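Cobalamin biosynthesis protein CobN (Mycobacterium tuberculosis, PDB 7C6O) is the large, probably catalytic subunit of an ATP-dependent cobaltochelatase, which inserts cobalt into the corrin ring during cobalamin biosynthesis. Local coordinates at residues A719-R724 against T795-R800; I692-I697 against A751-T756; D778-N783 against A788-A793. All blocks are in the same frame, centred on the assembly; numbering follows the deposited sequence. Where two conformers were deposited one is given.

Interaction 1 of 3, residues A719-R724 against T795-R800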
loop_
_atom_site.group_PDB
_atom_site.type_symbol
_atom_site.label_atom_id
_atom_site.label_comp_id
_atom_site.label_asym_id
_atom_site.label_seq_id
_atom_site.Cartn_x
_atom_site.Cartn_y
_atom_site.Cartn_z
ATOM N N ALA A 719 8.465 -12.892 20.747
ATOM C CA ALA A 719 7.614 -13.090 19.577
ATOM C C ALA A 719 8.394 -12.881 18.285
ATOM O O ALA A 719 8.220 -13.631 17.316
ATOM C CB ALA A 719 6.413 -12.148 19.635
ATOM N N ILE A 720 9.263 -11.870 18.254
ATOM C CA ILE A 720 10.052 -11.602 17.054
ATOM C C ILE A 720 11.000 -12.761 16.768
ATOM O O ILE A 720 11.149 -13.192 15.618
ATOM C CB ILE A 720 10.809 -10.268 17.205
ATOM C CG1 ILE A 720 9.822 -9.095 17.177
ATOM C CG2 ILE A 720 11.867 -10.120 16.121
ATOM C CD1 ILE A 720 10.427 -7.770 17.580
ATOM N N LEU A 721 11.641 -13.293 17.809
ATOM C CA LEU A 721 12.635 -14.346 17.644
ATOM C C LEU A 721 12.034 -15.707 17.327
ATOM O O LEU A 721 12.782 -16.620 16.960
ATOM C CB LEU A 721 13.491 -14.465 18.907
ATOM C CG LEU A 721 14.394 -13.279 19.244
ATOM C CD1 LEU A 721 15.160 -13.552 20.532
ATOM C CD2 LEU A 721 15.345 -12.997 18.089
ATOM N N ARG A 722 10.716 -15.878 17.470
ATOM C CA ARG A 722 10.126 -17.187 17.214
ATOM C C ARG A 722 10.209 -17.564 15.741
ATOM O O ARG A 722 10.301 -18.751 15.408
ATOM C CB ARG A 722 8.672 -17.217 17.687
ATOM C CG ARG A 722 8.074 -18.615 17.711
ATOM C CD ARG A 722 6.578 -18.596 17.969
ATOM N NE ARG A 722 6.245 -18.212 19.338
ATOM C CZ ARG A 722 5.003 -18.164 19.809
ATOM N NH1 ARG A 722 3.981 -18.475 19.019
ATOM N NH2 ARG A 722 4.779 -17.805 21.066
ATOM N N ALA A 723 10.194 -16.579 14.852
ATOM C CA ALA A 723 10.187 -16.855 13.425
ATOM C C ALA A 723 11.596 -17.089 12.902
ATOM O O ALA A 723 12.581 -16.586 13.453
ATOM C CB ALA A 723 9.550 -15.696 12.659
ATOM N N ARG A 724 11.690 -17.879 11.835
ATOM C CA ARG A 724 12.939 -17.960 11.094
ATOM C C ARG A 724 13.203 -16.613 10.429
ATOM O O ARG A 724 12.299 -16.006 9.841
ATOM C CB ARG A 724 12.884 -19.101 10.072
ATOM C CG ARG A 724 12.789 -18.689 8.607
ATOM C CD ARG A 724 11.346 -18.542 8.143
ATOM N NE ARG A 724 11.271 -17.945 6.811
ATOM C CZ ARG A 724 10.901 -16.690 6.572
ATOM N NH1 ARG A 724 10.552 -15.897 7.576
ATOM N NH2 ARG A 724 10.871 -16.232 5.329
ATOM N N THR A 795 22.269 -7.721 18.785
ATOM C CA THR A 795 22.936 -6.915 17.771
ATOM C C THR A 795 21.961 -6.177 16.862
ATOM O O THR A 795 22.208 -5.019 16.505
ATOM C CB THR A 795 23.859 -7.801 16.926
ATOM O OG1 THR A 795 24.825 -8.435 17.775
ATOM C CG2 THR A 795 24.585 -6.972 15.886
ATOM N N GLU A 796 20.853 -6.812 16.482
ATOM C CA GLU A 796 19.929 -6.234 15.515
ATOM C C GLU A 796 18.571 -5.884 16.106
ATOM O O GLU A 796 18.119 -4.746 15.963
ATOM C CB GLU A 796 19.744 -7.192 14.329
ATOM C CG GLU A 796 21.006 -7.436 13.527
ATOM C CD GLU A 796 21.466 -6.207 12.766
ATOM O OE1 GLU A 796 20.657 -5.267 12.591
ATOM O OE2 GLU A 796 22.641 -6.182 12.338
ATOM N N VAL A 797 17.905 -6.836 16.765
ATOM C CA VAL A 797 16.530 -6.613 17.211
ATOM C C VAL A 797 16.467 -5.463 18.211
ATOM O O VAL A 797 15.711 -4.502 18.034
ATOM C CB VAL A 797 15.941 -7.904 17.805
ATOM C CG1 VAL A 797 14.505 -7.670 18.256
ATOM C CG2 VAL A 797 16.018 -9.040 16.798
ATOM N N ILE A 798 17.264 -5.547 19.278
ATOM C CA ILE A 798 17.188 -4.541 20.341
ATOM C C ILE A 798 17.568 -3.147 19.850
ATOM O O ILE A 798 16.813 -2.198 20.117
ATOM C CB ILE A 798 18.021 -4.993 21.555
ATOM C CG1 ILE A 798 17.401 -6.242 22.174
ATOM C CG2 ILE A 798 18.123 -3.871 22.582
ATOM C CD1 ILE A 798 16.007 -6.015 22.693
ATOM N N PRO A 799 18.699 -2.942 19.156
ATOM C CA PRO A 799 19.003 -1.579 18.683
ATOM C C PRO A 799 17.960 -1.028 17.727
ATOM O O PRO A 799 17.680 0.177 17.751
ATOM C CB PRO A 799 20.369 -1.744 18.004
ATOM C CG PRO A 799 20.967 -2.934 18.660
ATOM C CD PRO A 799 19.819 -3.862 18.888
ATOM N N ARG A 800 17.375 -1.878 16.881
ATOM C CA ARG A 800 16.355 -1.402 15.953
ATOM C C ARG A 800 15.050 -1.096 16.678
ATOM O O ARG A 800 14.389 -0.096 16.377
ATOM C CB ARG A 800 16.139 -2.429 14.846
ATOM C CG ARG A 800 17.340 -2.576 13.927
ATOM C CD ARG A 800 17.191 -3.770 13.000
ATOM N NE ARG A 800 18.347 -3.910 12.120
ATOM C CZ ARG A 800 18.458 -3.318 10.936
ATOM N NH1 ARG A 800 17.479 -2.544 10.484
ATOM N NH2 ARG A 800 19.548 -3.499 10.202
#
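Ile-720 and Leu-721 of helix 710-722 meet Val-797 of helix 784-801 in a small apolar helix-helix contact that buries 109 Å² in all. The CA atoms of Ile-720 and Val-797 lie 8.2 Å apart. Ile-720 comes first along the chain and reaches CG1 of Val-797 most closely: its CD1 is 4.1 Å from that carbon, while its CG2 sits near both valine methyls. The two side chains run past each other in opposite directions, so the meeting is flank to flank. In Val-797, CG1 stands anti to the backbone N (chi1 -179°), which sets it over Ile-720; CG2, beside the backbone N, is the branch that Leu-721 meets. The leucine side chain leaves the backbone at a slant, but its CD2 ends 4.2 Å from Val-797 CG2 and adds to the packing on that methyl alone. Next in sequence, Arg-722 bonds through its NH1 to Asp-694 O. All three touching residues are buried. Leu-721 also packs on Val-789 and Ala-793 of helix 784-801, while strand 696-698 adjoins helix 710-722 through Gln-696, which touches Ala-719 and Arg-722.

Interaction 2 of 3, residues I692-I697 against A751-T756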
loop_
_atom_site.group_PDB
_atom_site.type_symbol
_atom_site.label_atom_id
_atom_site.label_comp_id
_atom_site.label_asym_id
_atom_site.label_seq_id
_atom_site.Cartn_x
_atom_site.Cartn_y
_atom_site.Cartn_z
ATOM N N ILE A 692 -4.088 -22.509 20.118
ATOM C CA ILE A 692 -4.745 -21.335 20.690
ATOM C C ILE A 692 -4.025 -20.833 21.935
ATOM O O ILE A 692 -4.172 -19.658 22.296
ATOM C CB ILE A 692 -6.226 -21.600 21.014
ATOM C CG1 ILE A 692 -6.370 -22.659 22.107
ATOM C CG2 ILE A 692 -6.987 -22.003 19.753
ATOM C CD1 ILE A 692 -7.787 -22.791 22.632
ATOM N N LYS A 693 -3.252 -21.691 22.602
ATOM C CA LYS A 693 -2.451 -21.256 23.740
ATOM C C LYS A 693 -1.189 -20.534 23.284
ATOM O O LYS A 693 -0.766 -19.558 23.915
ATOM C CB LYS A 693 -2.093 -22.463 24.609
ATOM C CG LYS A 693 -1.053 -22.191 25.681
ATOM C CD LYS A 693 -0.791 -23.437 26.520
ATOM C CE LYS A 693 0.141 -23.131 27.677
ATOM N NZ LYS A 693 0.355 -24.322 28.543
ATOM N N ASP A 694 -0.596 -20.989 22.181
ATOM C CA ASP A 694 0.718 -20.539 21.745
ATOM C C ASP A 694 0.674 -19.312 20.844
ATOM O O ASP A 694 1.701 -18.641 20.686
ATOM C CB ASP A 694 1.430 -21.682 21.011
ATOM C CG ASP A 694 2.915 -21.440 20.840
ATOM O OD1 ASP A 694 3.585 -21.123 21.846
ATOM O OD2 ASP A 694 3.412 -21.585 19.704
ATOM N N VAL A 695 -0.479 -18.998 20.257
ATOM C CA VAL A 695 -0.552 -17.921 19.276
ATOM C C VAL A 695 -0.244 -16.581 19.935
ATOM O O VAL A 695 -0.574 -16.344 21.107
ATOM C CB VAL A 695 -1.934 -17.913 18.598
ATOM C CG1 VAL A 695 -3.027 -17.540 19.594
ATOM C CG2 VAL A 695 -1.939 -16.971 17.397
ATOM N N GLN A 696 0.419 -15.700 19.189
ATOM C CA GLN A 696 0.681 -14.350 19.666
ATOM C C GLN A 696 -0.556 -13.482 19.475
ATOM O O GLN A 696 -1.171 -13.491 18.405
ATOM C CB GLN A 696 1.870 -13.741 18.921
ATOM C CG GLN A 696 3.202 -14.413 19.210
ATOM C CD GLN A 696 3.722 -14.093 20.598
ATOM O OE1 GLN A 696 4.419 -14.900 21.214
ATOM N NE2 GLN A 696 3.393 -12.908 21.092
ATOM N N ILE A 697 -0.922 -12.735 20.516
ATOM C CA ILE A 697 -2.004 -11.764 20.442
ATOM C C ILE A 697 -1.490 -10.449 21.007
ATOM O O ILE A 697 -0.472 -10.400 21.701
ATOM C CB ILE A 697 -3.268 -12.209 21.207
ATOM C CG1 ILE A 697 -2.959 -12.348 22.699
ATOM C CG2 ILE A 697 -3.812 -13.514 20.642
ATOM C CD1 ILE A 697 -4.179 -12.633 23.554
ATOM N N ALA A 751 3.088 -30.740 24.664
ATOM C CA ALA A 751 3.851 -30.637 25.905
ATOM C C ALA A 751 5.234 -30.046 25.668
ATOM O O ALA A 751 5.716 -29.239 26.471
ATOM C CB ALA A 751 3.962 -32.009 26.569
ATOM N N THR A 752 5.889 -30.431 24.569
ATOM C CA THR A 752 7.250 -29.957 24.332
ATOM C C THR A 752 7.271 -28.505 23.868
ATOM O O THR A 752 8.272 -27.809 24.075
ATOM C CB THR A 752 7.958 -30.854 23.317
ATOM O OG1 THR A 752 7.106 -31.061 22.184
ATOM C CG2 THR A 752 8.299 -32.196 23.947
ATOM N N VAL A 753 6.189 -28.029 23.245
ATOM C CA VAL A 753 6.104 -26.612 22.900
ATOM C C VAL A 753 6.165 -25.759 24.159
ATOM O O VAL A 753 6.889 -24.756 24.215
ATOM C CB VAL A 753 4.828 -26.331 22.084
ATOM C CG1 VAL A 753 4.645 -24.831 21.890
ATOM C CG2 VAL A 753 4.886 -27.037 20.742
ATOM N N ASP A 754 5.423 -26.154 25.198
ATOM C CA ASP A 754 5.409 -25.386 26.439
ATOM C C ASP A 754 6.774 -25.393 27.112
ATOM O O ASP A 754 7.220 -24.370 27.644
ATOM C CB ASP A 754 4.344 -25.938 27.389
ATOM C CG ASP A 754 2.934 -25.627 26.927
ATOM O OD1 ASP A 754 2.742 -24.584 26.268
ATOM O OD2 ASP A 754 2.018 -26.424 27.223
ATOM N N GLN A 755 7.453 -26.540 27.105
ATOM C CA GLN A 755 8.761 -26.622 27.744
ATOM C C GLN A 755 9.800 -25.809 26.981
ATOM O O GLN A 755 10.644 -25.140 27.590
ATOM C CB GLN A 755 9.186 -28.085 27.862
ATOM C CG GLN A 755 8.173 -28.938 28.609
ATOM C CD GLN A 755 8.426 -30.424 28.461
ATOM O OE1 GLN A 755 9.498 -30.845 28.028
ATOM N NE2 GLN A 755 7.432 -31.229 28.820
ATOM N N THR A 756 9.749 -25.843 25.648
ATOM C CA THR A 756 10.696 -25.062 24.859
ATOM C C THR A 756 10.420 -23.568 24.985
ATOM O O THR A 756 11.354 -22.760 25.025
ATOM C CB THR A 756 10.648 -25.500 23.397
ATOM O OG1 THR A 756 10.777 -26.925 23.323
ATOM C CG2 THR A 756 11.786 -24.864 22.617
#
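Lys-693 and Asp-754 form a salt bridge between the C-terminal end of helix 675-694 and the first turns of helix 750-769, a helix-helix contact next to the two-stranded antiparallel sheet 617-619/696-698. The lysine can be followed outward from CB. Its CG lies anti to the backbone N (chi1 169°), and every later torsion is close to 180°, so the extended chain runs along the carboxylate. CB and CG have no atom of 751-756 within 4.2 Å, and contact begins at CD, 3.7 Å from Asp-754 OD1. CE comes closer still, at 3.3 Å from the same oxygen. The ammonium sits by both oxygens, with NZ nearer Asp-754 OD2 (3.0 Å) than OD1 (3.3 Å). The hydrogen bond in this pair is weak, and the stronger partner of NZ is Glu-630, whose OE2 forms a second salt bridge. Since Glu-630 OE2 also lies close to Asp-754 OD2, the lysine charge probably offsets the repulsion between these two acids.

Asp-694, the next residue, contributes packing to the contact. Its carboxylate rests against a methyl of Val-753, with Asp-694 OD1 3.9 Å from Val-753 CG1, while its charge is met by other groups: OD1 forms salt bridges with Arg-619 and Arg-737, and OD2 pairs with Arg-722 and bonds to a glycerol, probably from the crystallisation liquor. Arg-619 makes a long, weak ion pair with Asp-754 as well, so acids from both helices share this basic residue. The two segments bury 138 Å² between them. Within helix 750-769, Thr-752 O is gripped twice from opposite faces of its carbonyl plane: Thr-756 N donates at 2.9 Å to Thr-752 O, and Thr-756 OG1 donates to it at 2.8 Å, tilted 30° from that plane.

Interaction 3 of 3, residues D778-N783 against A788-A793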
loop_
_atom_site.group_PDB
_atom_site.type_symbol
_atom_site.label_atom_id
_atom_site.label_comp_id
_atom_site.label_asym_id
_atom_site.label_seq_id
_atom_site.Cartn_x
_atom_site.Cartn_y
_atom_site.Cartn_z
ATOM N N ASP A 778 26.964 -16.529 24.274
ATOM C CA ASP A 778 27.697 -17.782 24.425
ATOM C C ASP A 778 27.778 -18.219 25.880
ATOM O O ASP A 778 27.818 -19.420 26.165
ATOM C CB ASP A 778 29.101 -17.648 23.834
ATOM C CG ASP A 778 29.132 -17.898 22.338
ATOM O OD1 ASP A 778 28.447 -18.837 21.876
ATOM O OD2 ASP A 778 29.840 -17.155 21.626
ATOM N N ARG A 779 27.797 -17.266 26.813
ATOM C CA ARG A 779 27.836 -17.618 28.225
ATOM C C ARG A 779 26.475 -18.043 28.758
ATOM O O ARG A 779 26.413 -18.694 29.808
ATOM C CB ARG A 779 28.385 -16.447 29.047
ATOM C CG ARG A 779 27.346 -15.652 29.824
ATOM C CD ARG A 779 28.022 -14.644 30.743
ATOM N NE ARG A 779 28.746 -13.619 29.993
ATOM C CZ ARG A 779 28.448 -12.324 30.019
ATOM N NH1 ARG A 779 27.448 -11.886 30.770
ATOM N NH2 ARG A 779 29.160 -11.464 29.300
ATOM N N LEU A 780 25.389 -17.709 28.057
ATOM C CA LEU A 780 24.053 -18.079 28.505
ATOM C C LEU A 780 23.624 -19.465 28.047
ATOM O O LEU A 780 22.720 -20.047 28.657
ATOM C CB LEU A 780 23.024 -17.053 28.019
ATOM C CG LEU A 780 23.003 -15.712 28.752
ATOM C CD1 LEU A 780 21.934 -14.802 28.171
ATOM C CD2 LEU A 780 22.796 -15.911 30.245
ATOM N N THR A 781 24.237 -20.010 26.999
ATOM C CA THR A 781 23.822 -21.309 26.493
ATOM C C THR A 781 24.982 -21.987 25.781
ATOM O O THR A 781 25.747 -21.339 25.061
ATOM C CB THR A 781 22.625 -21.184 25.538
ATOM O OG1 THR A 781 22.322 -22.466 24.975
ATOM C CG2 THR A 781 22.925 -20.197 24.413
ATOM N N GLY A 782 25.107 -23.296 25.995
ATOM C CA GLY A 782 26.016 -24.119 25.228
ATOM C C GLY A 782 25.493 -24.521 23.872
ATOM O O GLY A 782 26.193 -25.195 23.111
ATOM N N ASN A 783 24.263 -24.122 23.558
ATOM C CA ASN A 783 23.660 -24.364 22.253
ATOM C C ASN A 783 24.170 -23.300 21.288
ATOM O O ASN A 783 23.848 -22.116 21.434
ATOM C CB ASN A 783 22.137 -24.335 22.367
ATOM C CG ASN A 783 21.436 -24.848 21.121
ATOM O OD1 ASN A 783 21.822 -24.534 19.995
ATOM N ND2 ASN A 783 20.392 -25.645 21.324
ATOM N N ALA A 788 23.568 -18.015 18.673
ATOM C CA ALA A 788 23.561 -17.152 17.496
ATOM C C ALA A 788 22.274 -16.341 17.416
ATOM O O ALA A 788 22.288 -15.184 16.977
ATOM C CB ALA A 788 23.752 -17.984 16.230
ATOM N N VAL A 789 21.151 -16.927 17.837
ATOM C CA VAL A 789 19.887 -16.196 17.848
ATOM C C VAL A 789 19.915 -15.101 18.908
ATOM O O VAL A 789 19.506 -13.962 18.656
ATOM C CB VAL A 789 18.708 -17.161 18.066
ATOM C CG1 VAL A 789 17.401 -16.386 18.188
ATOM C CG2 VAL A 789 18.630 -18.167 16.930
ATOM N N LEU A 790 20.397 -15.433 20.109
ATOM C CA LEU A 790 20.490 -14.433 21.168
ATOM C C LEU A 790 21.413 -13.291 20.763
ATOM O O LEU A 790 21.162 -12.128 21.104
ATOM C CB LEU A 790 20.976 -15.083 22.464
ATOM C CG LEU A 790 20.074 -16.162 23.065
ATOM C CD1 LEU A 790 20.687 -16.727 24.338
ATOM C CD2 LEU A 790 18.684 -15.608 23.335
ATOM N N ARG A 791 22.491 -13.604 20.039
ATOM C CA ARG A 791 23.390 -12.562 19.557
ATOM C C ARG A 791 22.702 -11.694 18.513
ATOM O O ARG A 791 22.888 -10.472 18.490
ATOM C CB ARG A 791 24.662 -13.199 18.993
ATOM C CG ARG A 791 25.883 -12.294 18.982
ATOM C CD ARG A 791 27.179 -13.110 19.057
ATOM N NE ARG A 791 27.100 -14.349 18.285
ATOM C CZ ARG A 791 27.182 -15.570 18.809
ATOM N NH1 ARG A 791 27.365 -15.726 20.113
ATOM N NH2 ARG A 791 27.095 -16.638 18.025
ATOM N N PHE A 792 21.896 -12.313 17.646
ATOM C CA PHE A 792 21.103 -11.553 16.684
ATOM C C PHE A 792 20.125 -10.625 17.392
ATOM O O PHE A 792 19.928 -9.479 16.970
ATOM C CB PHE A 792 20.361 -12.514 15.754
ATOM C CG PHE A 792 19.429 -11.836 14.788
ATOM C CD1 PHE A 792 19.920 -11.171 13.678
ATOM C CD2 PHE A 792 18.056 -11.882 14.983
ATOM C CE1 PHE A 792 19.062 -10.554 12.784
ATOM C CE2 PHE A 792 17.194 -11.268 14.094
ATOM C CZ PHE A 792 17.697 -10.604 12.992
ATOM N N ALA A 793 19.508 -11.099 18.476
ATOM C CA ALA A 793 18.599 -10.252 19.240
ATOM C C ALA A 793 19.323 -9.040 19.811
ATOM O O ALA A 793 18.804 -7.918 19.770
ATOM C CB ALA A 793 17.944 -11.060 20.359
HETATM O O HOH W 1 28.178 -14.461 22.582
#
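Asp-778 and Arg-791 form a salt bridge across the short connection between helix 776-780 and helix 784-801, which is built on an ST turn and an N-cap. In the charged part of the contact, Asp-778 OD2 lies 3.2 Å from Arg-791 NH1. The carboxylate and guanidinium planes are 42° apart, and the oxygen approaches the guanidinium obliquely, which argues against a flat two-pronged pairing. The Arg-791 chain is bent at chi3 (38°), which brings NH1 beside the aspartate.

The apolar part lies on buried Leu-790, whose CD1 is 4.1 Å from Thr-781 CG2 and a little farther from Leu-780 CB. Helix 750-769 meets these same side chains, Leu-767 touching both leucines and Leu-763 touching Thr-781.

Hydrogen bonds shape the turn itself. Thr-781 OG1 accepts from Asn-783 N at 2.9 Å in the ST turn (N-H...O 158°), and Asn-783 then N-caps helix 784-801 through OD1 to Ala-786 N. Water joins the two segments beside the salt bridge: a single molecule accepts from Asp-778 N and, in the guanidinium plane, from Arg-791 NH1, each 2.9 Å from its oxygen.

Overall arrangement
All three contacts belong to one largely helical part of the CobN/magnesium chelatase family region. Interactions 1 and 3 share helix 784-801, and their centres are 13 Å apart; Val-797 CG2 packs 3.7 Å from Phe-792 CE2. Interaction 2, centred about 19 Å from interaction 1, connects with it through Arg-722, whose NH1 forms a 3.2 Å salt bridge with Asp-694 OD2. Interactions 2 and 3 do not touch, with nearest atoms about 9 Å apart. In the sequence, both segments of interaction 3 fall between those of interaction 1, whereas the segments of interactions 1 and 2 alternate. The sodium ion, at Asp-125 and Ser-127, involves none of these segments.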